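Local structure of EvdO1 (Micromonospora carbonacea, 4XBZ) at residues H160-L165 with L236-L241; P198-W203 with I240-G245. The protein probably catalyses an oxidative cyclization in orthosomycin biosynthesis, as a metal-dependent oxygenase of the phytanoyl-CoA dioxygenase family with a double-stranded beta-helix fold. One frame throughout, in Å; residues are numbered along the deposited sequence.

Overall arrangement
Both interactions border the metal site of a double-stranded beta-helix, and their centres lie about 7 Å apart. Interaction 1 supplies His160 and Asp162 to the nickel ion, and interaction 2 supplies His244. Together they complete the His-X-Asp...His triad of protein ligands, which in relatives of this family holds iron. The two contacts share Ile240 and Leu241, in the turn that joins strand 235-239 to strand 244-246. Two probable hydrogen bonds tie them further: Arg161 NH2 to Ser200 O at 2.9 Å, and His160 N to His244 O at 2.9 Å. The centre of interaction 2 is about 17 Å from the centre of the chain, that of interaction 1 about 12 Å.

Interaction 1: residues H160-L165 with L236-L241; sequences HRDAGL and LLHNIL. With NI (nickel (II) ion), chain I.
Asp162 meets His238 and the nickel ion through different carboxylate oxygens. OD1 of Asp162 binds the nickel ion at 2.4 Å. OD2 of Asp162 accepts a hydrogen bond from NE2 of His238 at 2.7 Å, close to straight at 167°. The donor arrives nearly along the C-O axis of OD2, and the oxygen lies near the imidazole plane. Carboxylate and ring are turned 47° against each other. The Asp162 CG sits beside the backbone N (chi1 -66°), which sends the carboxylate between metal and histidine. His238 is a second-shell residue; its bond to OD2 and the metal bond at OD1 together hold the carboxylate's rotation. His160 NE2 binds the same ion at 2.4 Å, and His244 gives the third protein ligand.

Two backbone carbonyls of the turn are also held. Asp162 N donates to Ile240 O at 2.9 Å. Arg161 NE donates to Leu241 O at 2.6 Å, with the oxygen close to the guanidinium plane. The arginine chain is extended from CG to NE, and its CG and CD run past the same oxygen. Behind this, Asn239 OD1 accepts from Leu241 N, an Asx turn that shapes the bend.

Apolar contacts fill in around the bonds. Leu241 lies over one face of the guanidinium, with its CD2 offset toward the rim. Ile240 CB packs on Asp162 CB at 3.7 Å, and Ile240 CD1 reaches Gly164 CA at 3.5 Å.

The contact joins the loop after strand 157-160 to the end of strand 235-239, which runs between strands 57-61 and 179-184 of the larger sheet. Helix 125-134 covers Leu237 of that strand.

Interaction 2: residues P198-W203 with I240-G245; sequences PESNYW and ILTLHG. With NI (nickel (II) ion), chain I.
Ser200 meets Leu243 at the heart of this buried contact. Ser200 CB comes within 4.1 Å of Leu243 CB. Ser200 CB also lies 3.6 Å above the plane of the Trp203 ring, over its centre. One step on, Ser200 OG accepts a hydrogen bond from Leu243 N at 2.9 Å, bent to 149°. The hydroxyl stands between backbone N and carbonyl carbon (chi1 57°), facing the Thr242-Leu243 peptide. It also touches Leu243 CB. Ser200 OG is 3.7 Å from Thr242 CG2. A second hydrogen bond links the hydroxyl to Ile197 O, giving this buried group two backbone partners.

Asn201 lies alongside Thr242, both side chains pointing the same way. Asn201 CB is 3.7 Å from Thr242 OG1. Asn201 ND2 bonds instead to Gly174 O, and Thr242 OG1 to Gly56 O. A CA-H...O contact runs from Asn201 CA to Leu241 O at 3.4 Å. Trp203 CZ3 approaches Leu243 CD2 obliquely.

Farther along, Thr242 O accepts from His244 ND1 at 2.8 Å. This bond, with the oxygen near the imidazole plane, helps to set the ring's rotation. His244 NE2 binds the nickel ion at 2.3 Å. His160 and Asp162 complete the protein ligands.

The 3-10 turn 200-202, between strand 194-196 and helix 205-217, packs on the segment leading into strand 244-246. That strand lies between strands 157-160 and 194-196 of the smaller sheet. Leu208 of helix 205-217 touches both Trp203 and Leu243, while helix 169-173 touches Leu241 and Tyr202.

Interaction 1: residues H160-L165 with L236-L241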
# COMPACT_ATOMS: atom_id res chain seq x y z
N HIS A 160 3.17 22.62 -3.16
CA HIS A 160 3.61 21.82 -4.29
C HIS A 160 3.41 20.34 -4.01
O HIS A 160 3.31 19.92 -2.85
CB HIS A 160 5.09 22.09 -4.57
CG HIS A 160 6.01 21.59 -3.50
ND1 HIS A 160 6.07 22.17 -2.25
CD2 HIS A 160 6.87 20.55 -3.47
CE1 HIS A 160 6.94 21.52 -1.50
NE2 HIS A 160 7.44 20.53 -2.22
N ARG A 161 3.33 19.57 -5.08
CA ARG A 161 3.54 18.13 -5.02
C ARG A 161 5.01 17.85 -5.29
O ARG A 161 5.69 18.65 -5.94
CB ARG A 161 2.69 17.41 -6.06
CG ARG A 161 1.25 17.18 -5.66
CD ARG A 161 0.55 16.36 -6.75
NE ARG A 161 -0.74 15.85 -6.30
CZ ARG A 161 -1.71 15.43 -7.10
NH1 ARG A 161 -1.54 15.45 -8.42
NH2 ARG A 161 -2.85 14.97 -6.59
N ASP A 162 5.51 16.74 -4.77
CA ASP A 162 6.85 16.28 -5.11
C ASP A 162 6.79 15.59 -6.47
O ASP A 162 5.73 15.12 -6.86
CB ASP A 162 7.40 15.36 -4.01
CG ASP A 162 7.62 16.10 -2.69
OD1 ASP A 162 8.08 17.26 -2.75
OD2 ASP A 162 7.34 15.55 -1.61
N ALA A 163 7.90 15.55 -7.20
CA ALA A 163 7.87 15.00 -8.56
C ALA A 163 7.67 13.49 -8.57
O ALA A 163 8.50 12.75 -8.06
CB ALA A 163 9.14 15.36 -9.31
N GLY A 164 6.58 13.05 -9.19
CA GLY A 164 6.36 11.63 -9.38
C GLY A 164 6.90 11.11 -10.70
O GLY A 164 7.32 9.95 -10.79
N LEU A 165 6.89 11.99 -11.71
CA LEU A 165 7.16 11.65 -13.12
C LEU A 165 6.10 10.67 -13.70
O LEU A 165 6.31 10.08 -14.77
CB LEU A 165 8.60 11.07 -13.29
CG LEU A 165 9.10 10.49 -14.64
CD1 LEU A 165 10.49 10.99 -15.06
CD2 LEU A 165 9.01 8.94 -14.72
N LEU A 236 7.86 11.92 9.87
CA LEU A 236 6.73 12.28 9.02
C LEU A 236 6.76 11.50 7.70
O LEU A 236 7.72 11.57 6.92
CB LEU A 236 6.70 13.79 8.75
CG LEU A 236 5.50 14.25 7.90
CD1 LEU A 236 4.21 14.11 8.68
CD2 LEU A 236 5.66 15.68 7.39
N LEU A 237 5.70 10.74 7.47
CA LEU A 237 5.48 10.03 6.22
C LEU A 237 4.55 10.85 5.36
O LEU A 237 3.44 11.20 5.80
CB LEU A 237 4.87 8.64 6.49
CG LEU A 237 5.72 7.76 7.41
CD1 LEU A 237 4.94 6.56 7.94
CD2 LEU A 237 6.99 7.32 6.68
N HIS A 238 4.97 11.19 4.14
CA HIS A 238 4.02 11.81 3.24
C HIS A 238 4.08 11.28 1.81
O HIS A 238 5.14 10.94 1.26
CB HIS A 238 4.13 13.35 3.29
CG HIS A 238 5.18 13.96 2.41
ND1 HIS A 238 6.39 14.41 2.89
CD2 HIS A 238 5.14 14.31 1.10
CE1 HIS A 238 7.08 14.96 1.90
NE2 HIS A 238 6.34 14.92 0.81
N ASN A 239 2.88 11.13 1.27
CA ASN A 239 2.63 10.83 -0.12
C ASN A 239 3.11 11.99 -0.97
O ASN A 239 2.77 13.14 -0.67
CB ASN A 239 1.14 10.58 -0.31
CG ASN A 239 0.79 10.06 -1.68
OD1 ASN A 239 1.44 10.38 -2.68
ND2 ASN A 239 -0.27 9.28 -1.74
N ILE A 240 3.90 11.71 -2.00
CA ILE A 240 4.47 12.77 -2.84
C ILE A 240 3.38 13.57 -3.58
O ILE A 240 3.65 14.67 -4.06
CB ILE A 240 5.48 12.21 -3.87
CG1 ILE A 240 4.82 11.09 -4.69
CG2 ILE A 240 6.73 11.68 -3.17
CD1 ILE A 240 5.20 11.07 -6.12
N LEU A 241 2.18 13.01 -3.65
CA LEU A 241 1.04 13.67 -4.31
C LEU A 241 0.26 14.57 -3.34
O LEU A 241 -0.65 15.31 -3.75
CB LEU A 241 0.10 12.62 -4.92
CG LEU A 241 0.66 11.68 -6.00
CD1 LEU A 241 -0.39 10.70 -6.57
CD2 LEU A 241 1.26 12.51 -7.10
NI NI I . 8.30 18.71 -0.84

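Interaction 2: residues P198-W203 with I240-G245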
# COMPACT_ATOMS: atom_id res chain seq x y z
N PRO A 198 -4.67 17.33 3.56
CA PRO A 198 -5.09 15.92 3.60
C PRO A 198 -5.92 15.54 2.37
O PRO A 198 -6.72 16.36 1.90
CB PRO A 198 -5.95 15.83 4.87
CG PRO A 198 -5.54 17.01 5.70
CD PRO A 198 -5.10 18.09 4.75
N GLU A 199 -5.70 14.34 1.84
CA GLU A 199 -6.48 13.80 0.73
C GLU A 199 -6.26 14.53 -0.59
O GLU A 199 -6.87 14.18 -1.60
CB GLU A 199 -7.98 13.79 1.05
CG GLU A 199 -8.33 13.11 2.35
CD GLU A 199 -9.83 13.02 2.58
OE1 GLU A 199 -10.60 13.63 1.82
OE2 GLU A 199 -10.25 12.31 3.51
N SER A 200 -5.37 15.51 -0.63
CA SER A 200 -5.06 16.14 -1.92
C SER A 200 -4.25 15.19 -2.79
O SER A 200 -4.07 15.44 -3.98
CB SER A 200 -4.32 17.48 -1.73
OG SER A 200 -3.11 17.32 -0.99
N ASN A 201 -3.76 14.10 -2.20
CA ASN A 201 -3.11 13.03 -2.99
C ASN A 201 -4.04 12.37 -4.00
O ASN A 201 -3.57 11.63 -4.86
CB ASN A 201 -2.53 11.95 -2.07
CG ASN A 201 -3.46 11.59 -0.93
OD1 ASN A 201 -3.88 12.48 -0.20
ND2 ASN A 201 -3.78 10.30 -0.76
N TYR A 202 -5.35 12.61 -3.92
CA TYR A 202 -6.26 12.09 -4.94
C TYR A 202 -6.81 13.15 -5.92
O TYR A 202 -7.63 12.83 -6.79
CB TYR A 202 -7.44 11.36 -4.29
CG TYR A 202 -7.04 10.14 -3.51
CD1 TYR A 202 -6.66 8.96 -4.15
CD2 TYR A 202 -7.05 10.15 -2.11
CE1 TYR A 202 -6.28 7.83 -3.44
CE2 TYR A 202 -6.68 9.01 -1.39
CZ TYR A 202 -6.30 7.87 -2.06
OH TYR A 202 -5.94 6.74 -1.35
N TRP A 203 -6.38 14.40 -5.79
CA TRP A 203 -6.90 15.47 -6.65
C TRP A 203 -6.42 15.31 -8.09
O TRP A 203 -5.24 15.03 -8.33
CB TRP A 203 -6.49 16.86 -6.13
CG TRP A 203 -7.14 17.28 -4.85
CD1 TRP A 203 -8.09 16.60 -4.14
CD2 TRP A 203 -6.90 18.49 -4.13
NE1 TRP A 203 -8.43 17.30 -3.01
CE2 TRP A 203 -7.73 18.47 -2.99
CE3 TRP A 203 -6.05 19.59 -4.34
CZ2 TRP A 203 -7.74 19.51 -2.06
CZ3 TRP A 203 -6.07 20.61 -3.42
CH2 TRP A 203 -6.90 20.57 -2.28
N ILE A 240 3.90 11.71 -2.00
CA ILE A 240 4.47 12.77 -2.84
C ILE A 240 3.38 13.57 -3.58
O ILE A 240 3.65 14.67 -4.06
CB ILE A 240 5.48 12.21 -3.87
CG1 ILE A 240 4.82 11.09 -4.69
CG2 ILE A 240 6.73 11.68 -3.17
CD1 ILE A 240 5.20 11.07 -6.12
N LEU A 241 2.18 13.01 -3.65
CA LEU A 241 1.04 13.67 -4.31
C LEU A 241 0.26 14.57 -3.34
O LEU A 241 -0.65 15.31 -3.75
CB LEU A 241 0.10 12.62 -4.92
CG LEU A 241 0.66 11.68 -6.00
CD1 LEU A 241 -0.39 10.70 -6.57
CD2 LEU A 241 1.26 12.51 -7.10
N THR A 242 0.58 14.48 -2.05
CA THR A 242 -0.06 15.38 -1.09
C THR A 242 0.54 16.77 -1.22
O THR A 242 1.75 16.94 -1.10
CB THR A 242 0.10 14.90 0.36
OG1 THR A 242 -0.35 13.54 0.47
CG2 THR A 242 -0.70 15.79 1.30
N LEU A 243 -0.32 17.74 -1.49
CA LEU A 243 0.07 19.15 -1.55
C LEU A 243 0.61 19.61 -0.20
O LEU A 243 -0.04 19.41 0.83
CB LEU A 243 -1.12 20.01 -1.97
CG LEU A 243 -0.75 21.42 -2.46
CD1 LEU A 243 0.10 21.32 -3.71
CD2 LEU A 243 -1.99 22.26 -2.72
N HIS A 244 1.81 20.18 -0.20
CA HIS A 244 2.38 20.72 1.04
C HIS A 244 3.23 21.97 0.84
O HIS A 244 3.60 22.32 -0.28
CB HIS A 244 3.22 19.65 1.77
CG HIS A 244 4.29 19.04 0.92
ND1 HIS A 244 4.02 18.21 -0.14
CD2 HIS A 244 5.64 19.11 1.00
CE1 HIS A 244 5.15 17.81 -0.69
NE2 HIS A 244 6.15 18.34 -0.01
N GLY A 245 3.54 22.63 1.95
CA GLY A 245 4.25 23.89 1.93
C GLY A 245 4.55 24.39 3.33
O GLY A 245 4.19 23.76 4.33
NI NI I . 8.30 18.71 -0.84